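Long-range contact in regulator of Ty1 transposition protein 107 (PDB 3T7K), which binds the phosphorylated tail of histone H2A through its C-terminal tandem BRCT repeats, a step that serves DNA damage repair in yeast: residues I195-V208 against I215-W229. Residues are numbered along the deposited sequence; the frame is centred on the assembly and turned at random.
Sequences IFKYVLIVTKASQV and INDRDKNETILIVEW
Tyr-198 of strand 198-201 reaches to Asp-219, the first residue past the helix that follows. CB and CG lie against CD1 of Ile-215; CD2 has O of Thr-223 at the ring edge as well as CG2 of Ile-215 (CD2 to CG2 3.8 Å), and CE2 borders that CG2 and OD2 of Asp-219, the ring and the isoleucine running antiparallel as they pass. At the tip, OH donates to OD2 of Asp-219 over 2.6 Å, onto that oxygen's anti lone pair, the one away from the other carboxylate oxygen, with ring and carboxylate planes 80° apart. The same OD2 takes a salt bridge from NZ of Lys-197 (3.1 Å); CG of that lysine stands anti to the backbone N (chi1 177°), and bends at chi2 and chi4 lead the amine over to the aspartate. A phenylalanine in place of Tyr-198 would probably leave OD2 of Asp-219 without its hydroxyl donor, and the turn after the helix less firmly tied to the strand. Beside this cluster OG1 of Thr-223 is gripped twice, donating to O of Ile-195 (3.1 Å) and accepting from N of Lys-197 (3.0 Å). CB of Leu-225 sits over the face of the Phe-196 ring, 3.6 Å from its centroid, a CH-pi contact. Strands 198-201 and 224-227 pair in parallel, their backbone bonds running from Tyr-198 N to Val-202 N. Leu-200 and Ile-226 point the same way as neighbours on the Tyr-198 face, and CG2 of Ile-226 presses tightly on CG2 of Val-202 at 3.4 Å. Past the last bond a water joins O of Val-202 to N of Trp-229, whose side chain packs on an apolar side chain of the bound peptide. Helix 205-218 links these adjacent parallel strands of the central sheet as a beta-alpha-beta crossover in the second BRCT repeat.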
# COMPACT_ATOMS: atom_id res chain seq x y z
N ILE C 195 26.72 0.22 15.76
CA ILE C 195 25.70 1.27 15.89
C ILE C 195 26.22 2.54 16.57
O ILE C 195 26.84 2.49 17.65
CB ILE C 195 24.41 0.76 16.58
CG1 ILE C 195 23.72 -0.30 15.71
CG2 ILE C 195 23.46 1.89 16.85
CD1 ILE C 195 22.33 -0.71 16.21
N PHE C 196 26.00 3.68 15.94
CA PHE C 196 26.47 4.93 16.52
C PHE C 196 25.49 5.40 17.58
O PHE C 196 24.30 5.50 17.31
CB PHE C 196 26.66 5.98 15.44
CG PHE C 196 27.88 5.76 14.60
CD1 PHE C 196 29.13 6.06 15.09
CD2 PHE C 196 27.77 5.24 13.31
CE1 PHE C 196 30.27 5.87 14.33
CE2 PHE C 196 28.89 5.04 12.54
CZ PHE C 196 30.16 5.36 13.05
N LYS C 197 25.98 5.65 18.79
CA LYS C 197 25.12 6.16 19.84
C LYS C 197 24.67 7.60 19.54
O LYS C 197 23.54 8.00 19.87
CB LYS C 197 25.83 6.07 21.19
CG LYS C 197 25.07 6.64 22.37
CD LYS C 197 23.90 5.74 22.74
CE LYS C 197 23.33 6.15 24.09
NZ LYS C 197 24.43 6.54 25.02
N TYR C 198 25.54 8.39 18.93
CA TYR C 198 25.19 9.77 18.62
C TYR C 198 25.48 10.11 17.18
O TYR C 198 26.60 9.94 16.70
CB TYR C 198 25.98 10.75 19.49
CG TYR C 198 25.72 10.58 20.96
CD1 TYR C 198 24.61 11.16 21.56
CD2 TYR C 198 26.59 9.85 21.75
CE1 TYR C 198 24.38 11.01 22.92
CE2 TYR C 198 26.37 9.69 23.10
CZ TYR C 198 25.27 10.27 23.69
OH TYR C 198 25.06 10.11 25.03
N VAL C 199 24.47 10.65 16.51
CA VAL C 199 24.58 11.02 15.12
C VAL C 199 24.17 12.46 15.00
O VAL C 199 23.09 12.85 15.45
CB VAL C 199 23.65 10.16 14.20
CG1 VAL C 199 23.95 10.46 12.75
CG2 VAL C 199 23.86 8.70 14.47
N LEU C 200 25.03 13.26 14.39
CA LEU C 200 24.77 14.68 14.26
C LEU C 200 25.08 15.13 12.86
O LEU C 200 26.06 14.68 12.25
CB LEU C 200 25.62 15.49 15.26
CG LEU C 200 25.52 15.13 16.75
CD1 LEU C 200 26.50 14.00 17.14
CD2 LEU C 200 25.80 16.34 17.61
N ILE C 201 24.26 16.03 12.34
CA ILE C 201 24.47 16.58 11.02
C ILE C 201 24.81 18.02 11.29
O ILE C 201 24.08 18.70 11.99
CB ILE C 201 23.20 16.53 10.16
CG1 ILE C 201 22.79 15.08 9.92
CG2 ILE C 201 23.44 17.23 8.84
CD1 ILE C 201 21.47 14.92 9.15
N VAL C 202 25.94 18.47 10.77
CA VAL C 202 26.43 19.78 11.13
C VAL C 202 26.85 20.57 9.90
O VAL C 202 26.94 20.02 8.81
CB VAL C 202 27.62 19.69 12.13
CG1 VAL C 202 27.17 19.04 13.43
CG2 VAL C 202 28.78 18.94 11.52
N THR C 203 27.08 21.86 10.12
CA THR C 203 27.51 22.79 9.10
C THR C 203 28.98 23.22 9.29
O THR C 203 29.75 23.25 8.34
CB THR C 203 26.64 24.06 9.12
OG1 THR C 203 25.29 23.73 8.73
CG2 THR C 203 27.20 25.12 8.18
N LYS C 204 29.35 23.55 10.53
CA LYS C 204 30.64 24.19 10.79
C LYS C 204 31.61 23.34 11.61
O LYS C 204 31.19 22.54 12.45
CB LYS C 204 30.44 25.52 11.53
CG LYS C 204 29.56 26.53 10.83
CD LYS C 204 29.23 27.69 11.77
CE LYS C 204 30.50 28.24 12.41
NZ LYS C 204 30.22 29.29 13.44
N ALA C 205 32.91 23.54 11.38
CA ALA C 205 33.93 22.91 12.20
C ALA C 205 33.77 23.42 13.63
O ALA C 205 34.13 22.73 14.59
CB ALA C 205 35.31 23.25 11.67
N SER C 206 33.23 24.62 13.77
CA SER C 206 32.99 25.21 15.08
C SER C 206 32.00 24.35 15.86
O SER C 206 31.94 24.41 17.09
CB SER C 206 32.43 26.62 14.93
OG SER C 206 31.02 26.64 15.11
N GLN C 207 31.23 23.55 15.13
CA GLN C 207 30.19 22.74 15.76
C GLN C 207 30.73 21.36 16.10
O GLN C 207 30.35 20.77 17.11
CB GLN C 207 28.96 22.65 14.85
CG GLN C 207 28.22 23.96 14.70
CD GLN C 207 27.28 23.97 13.51
OE1 GLN C 207 27.53 23.30 12.50
NE2 GLN C 207 26.20 24.73 13.61
N VAL C 208 31.62 20.85 15.26
CA VAL C 208 32.26 19.58 15.53
C VAL C 208 32.99 19.64 16.88
O VAL C 208 32.84 18.76 17.72
CB VAL C 208 33.23 19.20 14.39
CG1 VAL C 208 33.97 17.92 14.73
CG2 VAL C 208 32.48 19.05 13.06
N ILE C 215 29.99 15.60 24.33
CA ILE C 215 29.72 14.18 24.43
C ILE C 215 30.88 13.46 25.09
O ILE C 215 30.70 12.53 25.87
CB ILE C 215 29.45 13.55 23.04
CG1 ILE C 215 28.15 14.11 22.45
CG2 ILE C 215 29.41 12.03 23.17
CD1 ILE C 215 27.94 13.83 20.95
N ASN C 216 32.10 13.87 24.75
CA ASN C 216 33.24 13.18 25.32
C ASN C 216 33.41 13.46 26.82
O ASN C 216 33.83 12.59 27.56
CB ASN C 216 34.49 13.36 24.45
CG ASN C 216 34.37 12.60 23.09
OD1 ASN C 216 33.81 11.49 23.04
ND2 ASN C 216 34.87 13.20 22.01
N ASP C 217 33.00 14.64 27.26
CA ASP C 217 32.92 14.92 28.70
C ASP C 217 31.89 14.07 29.43
O ASP C 217 32.13 13.63 30.54
CB ASP C 217 32.56 16.39 28.94
CG ASP C 217 33.75 17.31 28.75
OD1 ASP C 217 34.87 16.78 28.57
OD2 ASP C 217 33.56 18.55 28.78
N ARG C 218 30.73 13.86 28.81
CA ARG C 218 29.58 13.28 29.52
C ARG C 218 29.31 11.81 29.24
O ARG C 218 28.64 11.13 30.02
CB ARG C 218 28.33 14.11 29.23
CG ARG C 218 28.58 15.60 29.42
CD ARG C 218 28.52 15.98 30.90
NE ARG C 218 27.14 15.84 31.35
CZ ARG C 218 26.25 16.83 31.39
NH1 ARG C 218 26.62 18.07 31.06
NH2 ARG C 218 25.01 16.58 31.80
N ASP C 219 29.83 11.31 28.12
CA ASP C 219 29.58 9.93 27.71
C ASP C 219 30.79 9.43 26.94
O ASP C 219 30.69 9.07 25.76
CB ASP C 219 28.32 9.87 26.82
CG ASP C 219 27.58 8.56 26.95
OD1 ASP C 219 28.09 7.69 27.69
OD2 ASP C 219 26.51 8.38 26.32
N LYS C 220 31.94 9.42 27.63
CA LYS C 220 33.26 9.17 27.05
C LYS C 220 33.44 7.91 26.21
O LYS C 220 34.17 7.91 25.23
CB LYS C 220 34.31 9.15 28.17
CG LYS C 220 35.75 9.09 27.71
CD LYS C 220 36.70 8.91 28.91
CE LYS C 220 38.17 9.08 28.53
NZ LYS C 220 38.49 10.51 28.21
N ASN C 221 32.81 6.81 26.62
CA ASN C 221 33.09 5.55 25.97
C ASN C 221 32.16 5.27 24.80
O ASN C 221 32.27 4.23 24.17
CB ASN C 221 33.04 4.39 26.98
CG ASN C 221 34.07 4.55 28.10
OD1 ASN C 221 35.23 4.86 27.84
ND2 ASN C 221 33.63 4.38 29.34
N GLU C 222 31.27 6.20 24.49
CA GLU C 222 30.23 5.92 23.50
C GLU C 222 30.59 6.38 22.09
O GLU C 222 31.53 7.14 21.89
CB GLU C 222 28.89 6.49 23.96
CG GLU C 222 28.12 5.51 24.86
CD GLU C 222 27.71 4.22 24.12
OE1 GLU C 222 27.95 4.11 22.89
OE2 GLU C 222 27.13 3.32 24.77
N THR C 223 29.86 5.91 21.09
CA THR C 223 30.27 6.19 19.74
C THR C 223 29.55 7.40 19.15
O THR C 223 28.42 7.72 19.53
CB THR C 223 30.09 4.97 18.86
OG1 THR C 223 28.73 4.55 18.94
CG2 THR C 223 30.98 3.85 19.36
N ILE C 224 30.22 8.07 18.23
CA ILE C 224 29.73 9.31 17.67
C ILE C 224 29.99 9.34 16.18
O ILE C 224 31.05 8.91 15.72
CB ILE C 224 30.46 10.52 18.28
CG1 ILE C 224 30.42 10.48 19.80
CG2 ILE C 224 29.88 11.83 17.75
CD1 ILE C 224 31.45 11.41 20.46
N LEU C 225 29.03 9.86 15.43
CA LEU C 225 29.21 10.09 14.01
C LEU C 225 28.75 11.50 13.71
O LEU C 225 27.63 11.87 14.02
CB LEU C 225 28.40 9.08 13.20
CG LEU C 225 28.38 9.34 11.69
CD1 LEU C 225 29.79 9.29 11.12
CD2 LEU C 225 27.51 8.30 11.03
N ILE C 226 29.62 12.30 13.12
CA ILE C 226 29.26 13.66 12.75
C ILE C 226 29.53 13.83 11.27
O ILE C 226 30.66 13.63 10.81
CB ILE C 226 30.05 14.69 13.57
CG1 ILE C 226 29.92 14.39 15.07
CG2 ILE C 226 29.54 16.08 13.29
CD1 ILE C 226 30.57 15.45 15.97
N VAL C 227 28.50 14.19 10.51
CA VAL C 227 28.61 14.29 9.06
C VAL C 227 28.07 15.61 8.55
O VAL C 227 27.39 16.35 9.27
CB VAL C 227 27.81 13.18 8.36
CG1 VAL C 227 28.33 11.80 8.75
CG2 VAL C 227 26.35 13.32 8.72
N GLU C 228 28.37 15.92 7.29
CA GLU C 228 27.75 17.04 6.60
C GLU C 228 26.47 16.57 5.90
O GLU C 228 26.25 15.37 5.69
CB GLU C 228 28.72 17.63 5.56
CG GLU C 228 30.08 18.01 6.14
CD GLU C 228 31.01 18.68 5.13
OE1 GLU C 228 31.88 17.98 4.57
OE2 GLU C 228 30.87 19.90 4.92
N TRP C 229 25.61 17.52 5.54
CA TRP C 229 24.38 17.22 4.82
C TRP C 229 24.70 16.40 3.57
O TRP C 229 24.03 15.43 3.27
CB TRP C 229 23.64 18.52 4.45
CG TRP C 229 22.51 18.35 3.46
CD1 TRP C 229 22.40 18.95 2.24
CD2 TRP C 229 21.34 17.52 3.61
NE1 TRP C 229 21.24 18.55 1.62
CE2 TRP C 229 20.57 17.68 2.44
CE3 TRP C 229 20.87 16.67 4.61
CZ2 TRP C 229 19.35 17.02 2.24
CZ3 TRP C 229 19.66 16.01 4.41
CH2 TRP C 229 18.92 16.19 3.24
O HOH W 1 25.97 20.27 6.11